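Local coordinates for protein aminoglycoside-O-phosphotransferase VIII (Streptomyces rimosus, PDB 4H05) that catalyses the ATP-dependent phosphorylation of aminoglycoside antibiotics at their 3'-hydroxyl, a modification that gives resistance to these drugs, at residues Val66-Ala69 against Pro74-Arg77; Asp111-Leu116 against Pro240-Ala245; Asp134-Val139 against Ala180-Ala185; Ala217-Asp222 against Arg248-Gly253; Leu223-Arg228 against Leu268-Phe273. All blocks are in the same frame, centred on the assembly; numbering follows the deposited sequence.

Contact 1. Residues Val66-Ala69 against Pro74-Arg77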
# COMPACT_ATOMS: atom_id res chain seq x y z
N VAL A 66 5.19 -12.25 -5.61
CA VAL A 66 6.08 -13.20 -6.24
C VAL A 66 6.77 -12.54 -7.40
O VAL A 66 7.96 -12.74 -7.65
CB VAL A 66 5.23 -14.41 -6.76
CG1 VAL A 66 6.04 -15.24 -7.71
CG2 VAL A 66 4.69 -15.33 -5.62
N TRP A 67 6.01 -11.75 -8.17
CA TRP A 67 6.63 -11.09 -9.29
C TRP A 67 7.59 -10.02 -8.84
O TRP A 67 8.74 -9.97 -9.31
CB TRP A 67 5.60 -10.56 -10.24
CG TRP A 67 6.15 -9.77 -11.33
CD1 TRP A 67 6.66 -10.24 -12.54
CD2 TRP A 67 6.31 -8.33 -11.36
NE1 TRP A 67 7.03 -9.21 -13.33
CE2 TRP A 67 6.90 -8.02 -12.68
CE3 TRP A 67 6.03 -7.30 -10.49
CZ2 TRP A 67 7.22 -6.73 -13.08
CZ3 TRP A 67 6.30 -5.99 -10.91
CH2 TRP A 67 6.92 -5.71 -12.17
N LEU A 68 7.19 -9.24 -7.85
CA LEU A 68 8.11 -8.30 -7.25
C LEU A 68 9.47 -8.86 -6.73
O LEU A 68 10.54 -8.26 -6.87
CB LEU A 68 7.38 -7.55 -6.17
CG LEU A 68 6.75 -6.15 -6.33
CD1 LEU A 68 6.87 -5.37 -7.62
CD2 LEU A 68 5.37 -6.08 -5.69
N ALA A 69 9.43 -9.99 -6.11
CA ALA A 69 10.65 -10.66 -5.64
C ALA A 69 11.45 -11.01 -6.85
O ALA A 69 12.63 -10.86 -6.83
CB ALA A 69 10.34 -11.96 -4.84
N PRO A 74 12.45 -5.42 -2.71
CA PRO A 74 12.43 -6.18 -1.47
C PRO A 74 11.03 -6.38 -0.92
O PRO A 74 10.39 -5.43 -0.63
CB PRO A 74 13.24 -5.34 -0.53
CG PRO A 74 13.09 -3.95 -1.03
CD PRO A 74 12.92 -4.04 -2.53
N VAL A 75 10.58 -7.61 -0.81
CA VAL A 75 9.19 -7.93 -0.53
C VAL A 75 9.32 -9.26 0.22
O VAL A 75 10.18 -10.04 -0.05
CB VAL A 75 8.54 -7.99 -1.93
CG1 VAL A 75 8.52 -9.36 -2.55
CG2 VAL A 75 7.25 -7.24 -2.01
N PRO A 76 8.47 -9.54 1.22
CA PRO A 76 8.78 -10.84 1.81
C PRO A 76 8.30 -12.03 0.94
O PRO A 76 7.37 -11.90 0.20
CB PRO A 76 7.94 -10.84 3.06
CG PRO A 76 6.70 -10.09 2.61
CD PRO A 76 7.19 -8.99 1.71
N ARG A 77 8.90 -13.18 1.12
CA ARG A 77 8.48 -14.39 0.43
C ARG A 77 7.09 -14.92 0.80
O ARG A 77 6.63 -14.88 1.95
CB ARG A 77 9.57 -15.43 0.70
CG ARG A 77 9.32 -16.86 0.26
CD ARG A 77 10.58 -17.73 0.45
NE ARG A 77 11.62 -17.29 -0.49
CZ ARG A 77 11.76 -17.71 -1.76
NH1 ARG A 77 10.97 -18.62 -2.27
NH2 ARG A 77 12.70 -17.22 -2.54

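Contact 2. Residues Asp111-Leu116 against Pro240-Ala245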
# COMPACT_ATOMS: atom_id res chain seq x y z
N ASP A 111 16.65 10.36 6.98
CA ASP A 111 17.07 9.14 6.33
C ASP A 111 15.91 8.20 5.85
O ASP A 111 16.05 7.50 4.87
CB ASP A 111 18.00 8.34 7.25
CG ASP A 111 19.30 9.09 7.56
OD1 ASP A 111 19.80 9.81 6.66
OD2 ASP A 111 19.79 8.97 8.70
N VAL A 112 14.86 8.11 6.65
CA VAL A 112 13.66 7.29 6.30
C VAL A 112 13.00 7.89 5.07
O VAL A 112 12.75 7.19 4.06
CB VAL A 112 12.70 7.20 7.49
CG1 VAL A 112 11.44 6.43 7.08
CG2 VAL A 112 13.40 6.48 8.65
N ALA A 113 12.87 9.20 5.11
CA ALA A 113 12.37 9.98 3.99
C ALA A 113 13.11 9.67 2.73
O ALA A 113 12.49 9.44 1.70
CB ALA A 113 12.44 11.47 4.30
N VAL A 114 14.46 9.64 2.81
CA VAL A 114 15.31 9.37 1.67
C VAL A 114 15.22 7.95 1.21
O VAL A 114 15.21 7.70 -0.00
CB VAL A 114 16.83 9.76 1.97
CG1 VAL A 114 17.73 9.31 0.86
CG2 VAL A 114 16.98 11.31 2.14
N ALA A 115 15.16 7.02 2.17
CA ALA A 115 15.05 5.59 1.83
C ALA A 115 13.70 5.37 1.12
O ALA A 115 13.62 4.65 0.12
CB ALA A 115 15.20 4.70 3.09
N LEU A 116 12.67 6.08 1.59
CA LEU A 116 11.36 5.98 0.95
C LEU A 116 11.45 6.38 -0.51
O LEU A 116 11.07 5.62 -1.41
CB LEU A 116 10.29 6.75 1.68
CG LEU A 116 9.71 6.09 2.93
CD1 LEU A 116 8.80 7.08 3.60
CD2 LEU A 116 8.89 4.82 2.70
N PRO A 240 7.78 18.96 6.77
CA PRO A 240 8.09 19.66 5.54
C PRO A 240 9.51 19.37 5.02
O PRO A 240 9.77 19.34 3.81
CB PRO A 240 7.91 21.17 5.92
CG PRO A 240 7.81 21.21 7.42
CD PRO A 240 7.31 19.86 7.85
N GLU A 241 10.43 19.15 5.94
CA GLU A 241 11.82 18.91 5.56
C GLU A 241 12.04 17.50 5.00
O GLU A 241 12.84 17.28 4.12
CB GLU A 241 12.71 19.08 6.78
CG GLU A 241 12.89 20.52 7.24
CD GLU A 241 13.97 20.59 8.30
OE1 GLU A 241 13.63 20.60 9.51
OE2 GLU A 241 15.16 20.54 7.91
N CYS A 242 11.38 16.55 5.60
CA CYS A 242 11.35 15.20 5.06
C CYS A 242 10.77 15.17 3.68
O CYS A 242 11.35 14.53 2.80
CB CYS A 242 10.61 14.29 5.99
SG CYS A 242 11.45 14.04 7.58
N SER A 243 9.68 15.90 3.43
CA SER A 243 9.11 15.93 2.05
C SER A 243 10.04 16.53 1.05
O SER A 243 10.21 15.98 -0.03
CB SER A 243 7.80 16.68 1.94
OG SER A 243 6.92 16.38 3.00
N ALA A 244 10.65 17.67 1.37
CA ALA A 244 11.81 18.14 0.57
C ALA A 244 12.93 17.08 0.41
O ALA A 244 13.48 16.91 -0.68
CB ALA A 244 12.39 19.42 1.19
N ALA A 245 13.29 16.38 1.48
CA ALA A 245 14.34 15.34 1.34
C ALA A 245 13.84 14.18 0.44
O ALA A 245 14.52 13.75 -0.49
CB ALA A 245 14.83 14.84 2.69

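Contact 3. Residues Asp134-Val139 against Ala180-Ala185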
# COMPACT_ATOMS: atom_id res chain seq x y z
N ASP A 134 -1.98 -4.23 -14.15
CA ASP A 134 -2.43 -2.95 -14.63
C ASP A 134 -3.20 -2.29 -13.46
O ASP A 134 -4.21 -2.81 -13.02
CB ASP A 134 -3.47 -3.23 -15.78
CG ASP A 134 -3.83 -2.02 -16.58
OD1 ASP A 134 -3.35 -0.90 -16.33
OD2 ASP A 134 -4.63 -2.19 -17.51
N ARG A 135 -2.78 -1.12 -12.99
CA ARG A 135 -3.60 -0.30 -12.15
C ARG A 135 -3.77 1.14 -12.70
O ARG A 135 -3.75 2.16 -11.94
CB ARG A 135 -2.98 -0.26 -10.74
CG ARG A 135 -4.04 -0.00 -9.65
CD ARG A 135 -3.60 1.14 -8.72
NE ARG A 135 -4.67 1.40 -7.76
CZ ARG A 135 -4.78 2.47 -6.98
NH1 ARG A 135 -3.88 3.44 -6.99
NH2 ARG A 135 -5.83 2.60 -6.20
N SER A 136 -3.91 1.25 -14.02
CA SER A 136 -4.00 2.56 -14.64
C SER A 136 -5.38 3.15 -14.47
O SER A 136 -6.26 2.51 -13.91
CB SER A 136 -3.66 2.48 -16.13
OG SER A 136 -4.51 1.57 -16.74
N LEU A 137 -5.56 4.39 -14.94
CA LEU A 137 -6.88 5.08 -14.86
C LEU A 137 -8.00 4.34 -15.56
O LEU A 137 -9.19 4.43 -15.08
CB LEU A 137 -6.80 6.46 -15.47
CG LEU A 137 -5.85 7.43 -14.74
CD1 LEU A 137 -5.53 8.61 -15.65
CD2 LEU A 137 -6.44 7.87 -13.42
N ALA A 138 -7.68 3.58 -16.64
CA ALA A 138 -8.75 2.64 -17.21
C ALA A 138 -9.26 1.62 -16.20
O ALA A 138 -10.42 1.21 -16.22
CB ALA A 138 -8.35 1.94 -18.55
N VAL A 139 -8.50 1.32 -15.17
CA VAL A 139 -8.98 0.36 -14.16
C VAL A 139 -9.50 1.07 -12.94
O VAL A 139 -10.50 0.66 -12.25
CB VAL A 139 -7.81 -0.54 -13.64
CG1 VAL A 139 -8.15 -1.25 -12.36
CG2 VAL A 139 -7.38 -1.54 -14.65
N ALA A 180 -4.92 14.50 -18.25
CA ALA A 180 -4.70 14.31 -19.69
C ALA A 180 -3.84 13.08 -20.09
O ALA A 180 -4.10 12.42 -21.08
CB ALA A 180 -4.03 15.59 -20.24
N ASP A 181 -2.79 12.80 -19.31
CA ASP A 181 -1.80 11.78 -19.68
C ASP A 181 -1.46 10.98 -18.39
O ASP A 181 -1.70 11.45 -17.30
CB ASP A 181 -0.56 12.48 -20.17
CG ASP A 181 0.07 13.31 -19.08
OD1 ASP A 181 -0.49 14.42 -18.84
OD2 ASP A 181 1.05 12.83 -18.41
N GLU A 182 -0.96 9.75 -18.54
CA GLU A 182 -0.45 8.95 -17.44
C GLU A 182 1.00 8.80 -17.76
O GLU A 182 1.32 8.25 -18.80
CB GLU A 182 -1.09 7.55 -17.37
CG GLU A 182 -2.47 7.51 -16.81
CD GLU A 182 -3.09 6.17 -17.01
OE1 GLU A 182 -3.30 5.48 -15.99
OE2 GLU A 182 -3.34 5.81 -18.18
N ASP A 183 1.89 9.28 -16.89
CA ASP A 183 3.31 9.02 -17.05
C ASP A 183 3.61 7.63 -16.37
O ASP A 183 3.86 7.53 -15.18
CB ASP A 183 4.01 10.20 -16.40
CG ASP A 183 5.49 9.99 -16.28
OD1 ASP A 183 6.00 9.15 -16.99
OD2 ASP A 183 6.13 10.69 -15.49
N LEU A 184 3.55 6.54 -17.12
CA LEU A 184 3.48 5.24 -16.51
C LEU A 184 4.78 4.81 -15.88
O LEU A 184 5.84 5.00 -16.44
CB LEU A 184 3.11 4.18 -17.56
CG LEU A 184 1.70 4.19 -18.12
CD1 LEU A 184 1.51 3.22 -19.30
CD2 LEU A 184 0.63 4.01 -17.07
N ALA A 185 4.66 4.17 -14.73
CA ALA A 185 5.72 3.39 -14.10
C ALA A 185 5.05 2.23 -13.33
O ALA A 185 3.84 2.20 -13.11
CB ALA A 185 6.50 4.27 -13.13
O HOH W 1 -5.55 4.34 -18.41

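Contact 4. Residues Ala217-Asp222 against Arg248-Gly253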
# COMPACT_ATOMS: atom_id res chain seq x y z
N ALA A 217 0.75 2.51 -13.49
CA ALA A 217 -0.02 3.70 -13.25
C ALA A 217 0.92 4.91 -13.31
O ALA A 217 2.13 4.79 -13.44
CB ALA A 217 -0.70 3.66 -11.89
N ASP A 218 0.35 6.09 -13.27
CA ASP A 218 1.19 7.28 -13.21
C ASP A 218 2.00 7.19 -11.99
O ASP A 218 1.43 7.05 -10.91
CB ASP A 218 0.31 8.53 -13.07
CG ASP A 218 1.05 9.80 -13.46
OD1 ASP A 218 1.96 10.15 -12.72
OD2 ASP A 218 0.68 10.41 -14.51
N ARG A 219 3.29 7.37 -12.10
CA ARG A 219 4.12 7.52 -10.92
C ARG A 219 3.54 8.45 -9.88
O ARG A 219 3.80 8.24 -8.67
CB ARG A 219 5.53 8.02 -11.27
CG ARG A 219 5.57 9.49 -11.75
CD ARG A 219 6.89 9.93 -12.31
NE ARG A 219 7.21 9.21 -13.52
CZ ARG A 219 8.23 8.37 -13.68
NH1 ARG A 219 9.08 8.08 -12.72
NH2 ARG A 219 8.38 7.80 -14.86
N HIS A 220 2.79 9.48 -10.26
CA HIS A 220 2.17 10.36 -9.22
C HIS A 220 1.21 9.61 -8.34
O HIS A 220 0.87 10.02 -7.21
CB HIS A 220 1.54 11.63 -9.86
CG HIS A 220 2.57 12.55 -10.49
ND1 HIS A 220 3.04 13.66 -9.86
CD2 HIS A 220 3.26 12.45 -11.65
CE1 HIS A 220 3.99 14.22 -10.61
NE2 HIS A 220 4.09 13.52 -11.73
N SER A 221 0.76 8.44 -8.77
CA SER A 221 -0.09 7.67 -7.83
C SER A 221 0.67 7.26 -6.57
O SER A 221 0.05 6.95 -5.54
CB SER A 221 -0.62 6.38 -8.50
OG SER A 221 0.50 5.66 -9.02
N ASP A 222 1.99 7.10 -6.69
CA ASP A 222 2.83 6.76 -5.53
C ASP A 222 3.30 8.01 -4.79
O ASP A 222 3.25 8.10 -3.53
CB ASP A 222 4.02 5.89 -5.93
CG ASP A 222 3.69 4.41 -6.10
OD1 ASP A 222 2.62 3.95 -5.70
OD2 ASP A 222 4.51 3.73 -6.71
N ARG A 248 14.06 15.75 -3.14
CA ARG A 248 15.48 15.85 -3.65
C ARG A 248 16.01 14.49 -4.09
O ARG A 248 16.52 14.37 -5.17
CB ARG A 248 16.37 16.40 -2.52
CG ARG A 248 17.90 16.60 -2.83
CD ARG A 248 18.59 17.33 -1.66
NE ARG A 248 17.65 18.30 -1.09
CZ ARG A 248 17.09 18.27 0.13
NH1 ARG A 248 17.43 17.36 1.05
NH2 ARG A 248 16.22 19.22 0.46
N GLU A 249 15.87 13.47 -3.23
CA GLU A 249 16.26 12.10 -3.57
C GLU A 249 15.48 11.54 -4.75
O GLU A 249 16.05 11.02 -5.71
CB GLU A 249 16.17 11.17 -2.35
CG GLU A 249 16.42 9.67 -2.60
CD GLU A 249 17.80 9.37 -3.18
OE1 GLU A 249 18.68 10.24 -2.91
OE2 GLU A 249 17.98 8.31 -3.93
N TYR A 250 14.15 11.67 -4.75
CA TYR A 250 13.44 11.11 -5.90
C TYR A 250 13.88 11.77 -7.18
O TYR A 250 14.12 11.12 -8.18
CB TYR A 250 11.94 11.28 -5.75
CG TYR A 250 11.21 10.52 -6.81
CD1 TYR A 250 10.94 9.18 -6.66
CD2 TYR A 250 10.85 11.13 -7.99
CE1 TYR A 250 10.21 8.49 -7.62
CE2 TYR A 250 10.13 10.44 -8.97
CZ TYR A 250 9.80 9.12 -8.77
OH TYR A 250 9.15 8.47 -9.78
N GLY A 251 14.02 13.10 -7.16
CA GLY A 251 14.59 13.81 -8.32
C GLY A 251 15.92 13.34 -8.91
O GLY A 251 16.22 13.62 -10.05
N ARG A 252 16.71 12.55 -8.20
CA ARG A 252 18.01 12.11 -8.78
C ARG A 252 18.15 11.33 -10.14
O ARG A 252 18.71 11.92 -11.05
CB ARG A 252 18.87 11.49 -7.70
CG ARG A 252 19.35 12.50 -6.64
CD ARG A 252 20.16 11.82 -5.51
NE ARG A 252 21.01 10.71 -6.02
CZ ARG A 252 21.51 9.71 -5.29
NH1 ARG A 252 21.29 9.61 -3.98
NH2 ARG A 252 22.25 8.77 -5.90
N GLY A 253 17.61 10.13 -10.40
CA GLY A 253 16.27 9.66 -10.03
C GLY A 253 15.38 9.85 -11.27
O GLY A 253 15.25 8.96 -12.15

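Contact 5. Residues Leu223-Arg228 against Leu268-Phe273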
# COMPACT_ATOMS: atom_id res chain seq x y z
N LEU A 223 3.72 9.00 -5.59
CA LEU A 223 4.18 10.28 -5.03
C LEU A 223 3.12 10.96 -4.16
O LEU A 223 3.46 11.54 -3.12
CB LEU A 223 4.62 11.20 -6.15
CG LEU A 223 5.89 10.75 -6.88
CD1 LEU A 223 6.22 11.56 -8.13
CD2 LEU A 223 7.04 10.73 -5.88
N ALA A 224 1.86 10.91 -4.60
CA ALA A 224 0.77 11.60 -3.95
C ALA A 224 0.65 11.08 -2.55
O ALA A 224 0.55 11.86 -1.59
CB ALA A 224 -0.56 11.42 -4.73
N LEU A 225 0.67 9.75 -2.39
CA LEU A 225 0.30 9.22 -1.10
C LEU A 225 1.47 9.30 -0.18
O LEU A 225 1.31 9.57 0.95
CB LEU A 225 -0.18 7.77 -1.15
CG LEU A 225 -1.27 7.30 -2.13
CD1 LEU A 225 -1.98 6.06 -1.59
CD2 LEU A 225 -2.20 8.38 -2.65
N VAL A 226 2.65 8.99 -0.65
CA VAL A 226 3.79 9.16 0.20
C VAL A 226 3.89 10.58 0.67
O VAL A 226 4.27 10.79 1.83
CB VAL A 226 5.13 8.76 -0.49
CG1 VAL A 226 6.12 9.88 -0.37
CG2 VAL A 226 5.66 7.61 0.26
N LEU A 227 3.63 11.57 -0.21
CA LEU A 227 3.83 13.01 0.20
C LEU A 227 2.72 13.49 1.10
O LEU A 227 2.93 14.32 1.97
CB LEU A 227 4.01 13.94 -0.99
CG LEU A 227 5.31 13.74 -1.76
CD1 LEU A 227 5.10 14.27 -3.16
CD2 LEU A 227 6.57 14.40 -1.11
N ARG A 228 1.52 12.94 0.93
CA ARG A 228 0.43 13.28 1.82
C ARG A 228 0.77 12.80 3.22
O ARG A 228 0.38 13.44 4.18
CB ARG A 228 -0.89 12.65 1.36
CG ARG A 228 -2.06 12.81 2.33
CD ARG A 228 -2.46 11.39 2.82
NE ARG A 228 -3.29 10.75 1.85
CZ ARG A 228 -3.42 9.43 1.57
NH1 ARG A 228 -2.79 8.41 2.19
NH2 ARG A 228 -4.28 9.15 0.59
N LEU A 268 -7.12 12.46 -4.36
CA LEU A 268 -8.57 12.35 -4.50
C LEU A 268 -8.98 10.94 -4.91
O LEU A 268 -9.88 10.30 -4.30
CB LEU A 268 -9.10 13.38 -5.54
CG LEU A 268 -10.54 13.18 -5.97
CD1 LEU A 268 -11.54 13.37 -4.81
CD2 LEU A 268 -10.80 14.10 -7.21
N LEU A 269 -8.28 10.41 -5.89
CA LEU A 269 -8.56 8.98 -6.22
C LEU A 269 -8.55 8.05 -5.02
O LEU A 269 -9.38 7.10 -4.90
CB LEU A 269 -7.59 8.50 -7.30
CG LEU A 269 -7.76 7.06 -7.78
CD1 LEU A 269 -9.15 6.91 -8.43
CD2 LEU A 269 -6.59 6.65 -8.71
N ASP A 270 -7.61 8.31 -4.14
CA ASP A 270 -7.39 7.42 -3.04
C ASP A 270 -8.51 7.49 -2.02
O ASP A 270 -8.68 6.55 -1.26
CB ASP A 270 -6.03 7.67 -2.36
CG ASP A 270 -5.58 6.46 -1.49
OD1 ASP A 270 -5.67 5.28 -1.93
OD2 ASP A 270 -5.17 6.67 -0.34
N GLU A 271 -9.26 8.58 -1.99
CA GLU A 271 -10.36 8.67 -1.08
C GLU A 271 -11.42 7.61 -1.38
O GLU A 271 -12.27 7.35 -0.55
CB GLU A 271 -11.03 10.02 -1.24
CG GLU A 271 -10.09 11.22 -1.08
CD GLU A 271 -10.28 11.86 0.25
OE1 GLU A 271 -10.47 11.05 1.19
OE2 GLU A 271 -10.29 13.11 0.33
N PHE A 272 -11.38 7.06 -2.59
CA PHE A 272 -12.42 6.13 -3.04
C PHE A 272 -12.13 4.72 -2.59
O PHE A 272 -12.97 3.86 -2.70
CB PHE A 272 -12.52 6.09 -4.57
CG PHE A 272 -13.05 7.36 -5.16
CD1 PHE A 272 -14.36 7.45 -5.57
CD2 PHE A 272 -12.26 8.42 -5.32
CE1 PHE A 272 -14.84 8.59 -6.12
CE2 PHE A 272 -12.73 9.60 -5.85
CZ PHE A 272 -14.04 9.70 -6.24
N PHE A 273 -10.93 4.48 -2.11
CA PHE A 273 -10.50 3.15 -1.75
C PHE A 273 -10.25 3.00 -0.27
O PHE A 273 -10.00 1.91 0.21
CB PHE A 273 -9.21 2.84 -2.51
CG PHE A 273 -9.36 2.84 -3.99
CD1 PHE A 273 -9.61 1.67 -4.66
CD2 PHE A 273 -9.12 3.98 -4.71
CE1 PHE A 273 -9.70 1.66 -6.04
CE2 PHE A 273 -9.25 3.99 -6.06
CZ PHE A 273 -9.55 2.83 -6.74
OXT PHE A 273 -10.23 3.93 0.50
O HOH W 2 -3.56 5.21 1.40

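Contact 1. Residues Val66-Ala69 against Pro74-Arg77
A69, near the end of helix 54-71, and V75, in the extended loop that follows it, bring their backbones closest here, with A69 CA and V75 CA 6.0 Å apart. At V75 the phi/psi pair of -150°/144° stretches the loop, and its CB is turned toward the helix. The contact is made by the fork of the valine. One branch, CG1, lies 3.9 Å from A69 CB, and the same CG1 also approaches the backbone at A69 N, 3.7 Å away. On the other branch, V75 CG2 lies 4.2 Å from L68 CB; it is thus the base of the leucine that takes part, and L68 also packs against V214. With chi1 at 93°, V75 stands well off a staggered value, and this rotation distributes its two methyls between the neighbouring helical residues. About 135 Å² is buried in all, through apolar contact. P74 and R77 anchor the loop by backbone hydrogen bonds to L208 and E93. A helix followed by a short loop into the next sheet strand, 78-83, matches the order of helix C and strand 4 in the N-terminal lobe of the protein-kinase fold.

Contact 2. Residues Asp111-Leu116 against Pro240-Ala245
A113 and V114 carry the contact from 111-116 to the facing helix. The methyl of A113 points toward helix 240-251, where A113 CB sits 3.8 Å from C242 CB and 3.6 Å from C242 O, so that it rests against backbone as well as side chain. One turn further on, A245 CB lies 4.4 Å from A113 CB. V114 comes next and reaches the same A245 from the flank: its CG2, placed beside its own backbone N by a chi1 of 172°, is 4.2 Å from A245 CB. The next residues, A115 and L116, face the other way, toward strand 196-198. The two short helical segments run in roughly the same direction, with a crossing angle of -34°, and their axes come within 8.3 Å. That spacing agrees with the mostly small side chains that meet, two alanines and a cysteine whose CB does the touching, with V114 at the margin. Chemically this is van der Waals packing of methyl, methylene and carbonyl groups, consistent with an interface (151 Å², both sides summed) that depends on close fit, with no polar pair among the touching groups.

Contact 3. Residues Asp134-Val139 against Ala180-Ala185
A carboxylate holding the first turn of a helix defines this contact: E182, in the loop ahead of strand 184-187, reaches L137 where helix 137-150 begins. The bond from L137 N to E182 OE1 is 2.7 Å long and nearly straight, with an N-H...O angle of 171°, although the donor stands above the carboxylate plane, 39° out of it. The other oxygen works through water 1, which donates to E182 OE2 and accepts from A138 N at 2.9 Å. Both carboxylate oxygens thus serve successive N-H groups of the opening turn, where partners within the helix are lacking. The extended chain of E182 (chi2 170°) runs alongside that of L137, the two pointing opposite ways; L137 CD1 packs against E182 CG at 3.5 Å. S136, at the N-cap position, spends its hydroxyl elsewhere: OG donates to D134 OD1 at 2.8 Å, and S136 N reaches that oxygen from the same face, forming an Asx turn. D134 itself is salt-bridged to R216. Around this joint, L137 packs on F265 and Y266 of helix 260-270, while A185 pairs with A217, linking strand 184-187 to its antiparallel neighbour 215-218.

Contact 4. Residues Ala217-Asp222 against Arg248-Gly253
R219 and Y250 meet through different chi1 settings. In R219, CG is tucked between the backbone N and the carbonyl carbon (chi1 71°), and a bend at chi3 turns the guanidinium toward the tyrosine oxygen; in Y250, the ring is swung out away from its backbone N by a chi1 of -171°, sending the hydroxyl across to the arginine. The result is a hydrogen bond from R219 NH1 to Y250 OH, 3.0 Å long and moderately bent. The oxygen lies at the guanidinium edge, 10° out of its plane, whereas the tyrosine ring is steeply inclined to that plane. The fold in the arginine also lays its aliphatic part beside the same oxygen, with R219 CD 3.7 Å from Y250 OH. The stronger partner of R219 is D183, salt-bridged to NE, and W254 adds a cation-pi contact; Y250 OH is also hydrogen-bonded to H124. Further along the first segment, D222 binds the backbone N of H188 and of G189, resembling the helix F aspartate of protein kinases that ties down the catalytic loop, and it also bonds H124. Chemically, then, a buried phenol oxygen is satisfied by an arginine and a histidine, and the arginine's charge, partly balanced by D183, would probably polarise that hydroxyl.

Contact 5. Residues Leu223-Arg228 against Leu268-Phe273
R228 and D270 form a salt bridge between helix 220-230 and the C-terminal part of helix 260-270. R228 NH2 donates to D270 OD2 at 2.8 Å, with an N-H...O angle of 163°, using the anti lone pair of that oxygen. The acceptor lies almost exactly in the guanidinium plane, and the two flat groups are nearly coplanar, 21° apart. Bends at chi2 and chi3 (the latter -81°) turn the arginine chain so that the guanidinium edge faces the aspartate. The water-mediated part is less firm: water 2 donates to D270 OD2 at 2.8 Å but is only weakly held by R228 NH1, at 3.4 Å. The van der Waals part comes from L225, one turn earlier: L225 CD1 rests 3.5 Å from D270 OD2 and L225 CD2 3.9 Å from D270 CB. The other oxygen, D270 OD1, is salt-bridged to R213, so an arginine serves each end of the carboxylate. L225 also touches D190, the predicted proton acceptor. The joint therefore ties D270, three residues before the C-terminus, to a helix beside the probable catalytic loop, consistent with aminoglycoside phosphotransferases, in which the C-terminus helps to line the antibiotic pocket.

Overall arrangement
Contact 1 stands apart in the N-terminal lobe, its centre 21 to 24 Å from the others, yet V75 is about 9 Å, between side chains, from D210, a predicted magnesium ligand. The other four form a connected network. Contacts 2 and 4 share helix 240-251 and touch through V114 and E249, contacts 2 and 5 meet at S243 and L227, and contacts 4 and 5 share helix 220-230 and meet where Y250 packs on L223. Contacts 3 and 4 are joined by the salt bridge of D183 OD2 to R219 NE, 2.7 Å, and by neighbouring strands. R135 links contact 3 to F273. Contact 5 lies nearest the predicted catalytic D190, about 4 Å from the L225 side chain.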